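Local coordinates for protein dihydrodipicolinate synthase (PDB 4XKY) that probably acts as a Schiff-base-forming lyase of the dihydrodipicolinate synthase family, an aldolase-type enzyme linked to lysine and diaminopimelate synthesis, at residues A[265-270]-A[286-291]. Residues are numbered along the deposited sequence; the frame is centred on the assembly and turned at random.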
ATOM      1  N   ALA A 265      15.900  25.080  12.103  1.00 25.96           N
ATOM      2  CA  ALA A 265      15.461  25.900  13.227  1.00 27.12           C
ATOM      3  C   ALA A 265      16.433  25.820  14.397  1.00 27.29           C
ATOM      4  O   ALA A 265      16.732  26.860  14.976  1.00 28.29           O
ATOM      5  CB  ALA A 265      14.075  25.515  13.694  1.00 27.10           C
ATOM      6  N   LEU A 266      16.901  24.611  14.727  1.00 25.75           N
ATOM      7  CA  LEU A 266      17.882  24.408  15.805  1.00 27.16           C
ATOM      8  C   LEU A 266      19.159  25.234  15.589  1.00 28.46           C
ATOM      9  O   LEU A 266      19.703  25.811  16.541  1.00 30.27           O
ATOM     10  CB  LEU A 266      18.215  22.920  16.024  1.00 25.67           C
ATOM     11  CG  LEU A 266      17.072  22.076  16.618  1.00 26.36           C
ATOM     12  CD1 LEU A 266      17.421  20.598  16.623  1.00 25.78           C
ATOM     13  CD2 LEU A 266      16.639  22.473  18.023  1.00 26.61           C
ATOM     14  N   SER A 267      19.598  25.310  14.338  1.00 27.82           N
ATOM     15  CA  SER A 267      20.762  26.096  13.967  1.00 30.44           C
ATOM     16  C   SER A 267      20.514  27.609  14.103  1.00 30.69           C
ATOM     17  O   SER A 267      21.334  28.335  14.668  1.00 29.51           O
ATOM     18  CB  SER A 267      21.208  25.752  12.545  1.00 30.48           C
ATOM     19  OG  SER A 267      22.055  26.765  12.069  1.00 35.64           O
ATOM     20  N   LEU A 268      19.362  28.059  13.608  1.00 30.45           N
ATOM     21  CA  LEU A 268      18.974  29.458  13.694  1.00 31.63           C
ATOM     22  C   LEU A 268      18.791  29.875  15.141  1.00 32.36           C
ATOM     23  O   LEU A 268      19.090  30.994  15.514  1.00 33.07           O
ATOM     24  CB  LEU A 268      17.689  29.696  12.911  1.00 31.44           C
ATOM     25  CG  LEU A 268      17.872  29.749  11.395  1.00 31.19           C
ATOM     26  CD1 LEU A 268      16.527  29.591  10.733  1.00 30.44           C
ATOM     27  CD2 LEU A 268      18.534  31.062  10.982  1.00 32.04           C
ATOM     28  N   LEU A 269      18.350  28.941  15.969  1.00 33.66           N
ATOM     29  CA  LEU A 269      18.265  29.186  17.406  1.00 34.69           C
ATOM     30  C   LEU A 269      19.601  29.156  18.176  1.00 34.97           C
ATOM     31  O   LEU A 269      19.589  29.391  19.371  1.00 39.18           O
ATOM     32  CB  LEU A 269      17.270  28.205  18.020  1.00 33.73           C
ATOM     33  CG  LEU A 269      15.821  28.414  17.589  1.00 33.80           C
ATOM     34  CD1 LEU A 269      15.032  27.176  17.945  1.00 33.65           C
ATOM     35  CD2 LEU A 269      15.193  29.620  18.262  1.00 35.37           C
ATOM     36  N   GLY A 270      20.740  28.906  17.523  1.00 33.65           N
ATOM     37  CA  GLY A 270      22.039  28.851  18.221  1.00 33.40           C
ATOM     38  C   GLY A 270      22.314  27.555  18.986  1.00 33.68           C
ATOM     39  O   GLY A 270      23.260  27.470  19.745  1.00 33.91           O
ATOM     40  N   ARG A 286      17.537  29.929   0.637  1.00 35.17           N
ATOM     41  CA  ARG A 286      16.121  30.217   0.482  1.00 36.47           C
ATOM     42  C   ARG A 286      15.220  29.552   1.520  1.00 33.84           C
ATOM     43  O   ARG A 286      14.366  30.201   2.125  1.00 32.07           O
ATOM     44  CB  ARG A 286      15.607  29.829  -0.891  1.00 40.94           C
ATOM     45  CG  ARG A 286      14.298  30.547  -1.174  1.00 46.65           C
ATOM     46  CD  ARG A 286      13.941  30.518  -2.645  1.00 53.40           C
ATOM     47  NE  ARG A 286      13.715  29.141  -3.058  1.00 57.67           N
ATOM     48  CZ  ARG A 286      12.615  28.446  -2.779  1.00 64.79           C
ATOM     49  NH1 ARG A 286      11.624  28.991  -2.087  1.00 68.62           N
ATOM     50  NH2 ARG A 286      12.507  27.191  -3.191  1.00 69.62           N
ATOM     51  N   GLU A 287      15.375  28.252   1.700  1.00 31.73           N
ATOM     52  CA  GLU A 287      14.533  27.548   2.647  1.00 31.11           C
ATOM     53  C   GLU A 287      14.900  27.989   4.068  1.00 30.32           C
ATOM     54  O   GLU A 287      14.032  28.186   4.915  1.00 32.14           O
ATOM     55  CB  GLU A 287      14.635  26.022   2.468  1.00 31.87           C
ATOM     56  CG  GLU A 287      14.014  25.498   1.164  1.00 33.20           C
ATOM     57  CD  GLU A 287      14.809  25.900  -0.060  1.00 36.09           C
ATOM     58  OE1 GLU A 287      16.054  25.816  -0.029  1.00 36.00           O
ATOM     59  OE2 GLU A 287      14.192  26.344  -1.046  1.00 40.05           O
ATOM     60  N   ARG A 288      16.185  28.179   4.315  1.00 29.71           N
ATOM     61  CA  ARG A 288      16.636  28.630   5.609  1.00 31.49           C
ATOM     62  C   ARG A 288      15.998  29.992   5.932  1.00 32.71           C
ATOM     63  O   ARG A 288      15.514  30.195   7.040  1.00 32.91           O
ATOM     64  CB  ARG A 288      18.159  28.687   5.646  1.00 31.74           C
ATOM     65  CG  ARG A 288      18.718  29.134   6.969  1.00 32.68           C
ATOM     66  CD  ARG A 288      20.226  29.196   6.929  1.00 34.05           C
ATOM     67  NE  ARG A 288      20.772  29.683   8.192  1.00 34.33           N
ATOM     68  CZ  ARG A 288      21.032  28.923   9.253  1.00 36.02           C
ATOM     69  NH1 ARG A 288      20.788  27.613   9.235  1.00 35.45           N
ATOM     70  NH2 ARG A 288      21.553  29.486  10.342  1.00 36.63           N
ATOM     71  N   GLY A 289      15.960  30.886   4.944  1.00 33.93           N
ATOM     72  CA  GLY A 289      15.233  32.162   5.057  1.00 35.35           C
ATOM     73  C   GLY A 289      13.769  32.008   5.439  1.00 35.09           C
ATOM     74  O   GLY A 289      13.240  32.764   6.250  1.00 35.31           O
ATOM     75  N   LYS A 290      13.104  31.022   4.860  1.00 34.00           N
ATOM     76  CA  LYS A 290      11.708  30.775   5.185  1.00 33.95           C
ATOM     77  C   LYS A 290      11.533  30.244   6.579  1.00 32.07           C
ATOM     78  O   LYS A 290      10.549  30.547   7.239  1.00 31.98           O
ATOM     79  CB  LYS A 290      11.096  29.756   4.244  1.00 36.13           C
ATOM     80  CG  LYS A 290      10.869  30.275   2.844  1.00 40.96           C
ATOM     81  CD  LYS A 290      10.007  29.298   2.073  1.00 45.17           C
ATOM     82  CE  LYS A 290      10.257  29.411   0.593  1.00 50.58           C
ATOM     83  NZ  LYS A 290       9.628  30.632   0.019  1.00 55.46           N
ATOM     84  N   ILE A 291      12.446  29.385   7.014  1.00 29.86           N
ATOM     85  CA  ILE A 291      12.333  28.841   8.340  1.00 28.11           C
ATOM     86  C   ILE A 291      12.551  29.987   9.335  1.00 28.51           C
ATOM     87  O   ILE A 291      11.837  30.079  10.292  1.00 27.78           O
ATOM     88  CB  ILE A 291      13.320  27.668   8.587  1.00 27.09           C
ATOM     89  CG1 ILE A 291      12.937  26.457   7.729  1.00 26.27           C
ATOM     90  CG2 ILE A 291      13.342  27.293  10.061  1.00 26.68           C
ATOM     91  CD1 ILE A 291      11.778  25.640   8.239  1.00 25.93           C
TER
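S267 OG is gripped by two N-H groups of one guanidinium: R288 NH1 reaches it at 3.2 Å and R288 NH2 at 3.3 Å, an end-on fork onto a single oxygen. Both bonds are moderately bent, near 150°, as expected when two donors share one acceptor, and the oxygen lies only 6° out of the guanidinium plane. The hydroxyl stands anti to its backbone N (chi1 163°), while R288 leaves its helix with CG anti to the backbone N and runs fully extended from CG to NE. NH1 also forms a salt bridge with D274 OD2, in the loop between the two helices, which probably helps to hold the group's rotation. L268 meets R288 tip to tip, its CD2 over one guanidinium face toward the rim, 3.5 Å from R288 NH2. The pairing joins helices 257-268 and 285-298, two of the C-terminal helices that follow the TIM barrel in the DapA family. About one turn on from R288, the I291 side chain leaves its backbone toward helix 257-268; its CG2, anti to its own backbone N, sits 4.0 Å from L268 CD1 and 4.1 Å from A265 CB. L268 also touches W292 and L295, and A265 touches L295. Just beyond S267 and L268 the first helix ends in a Schellman motif, with G270 at positive phi and its N bonded back to S267 O at 3.0 Å.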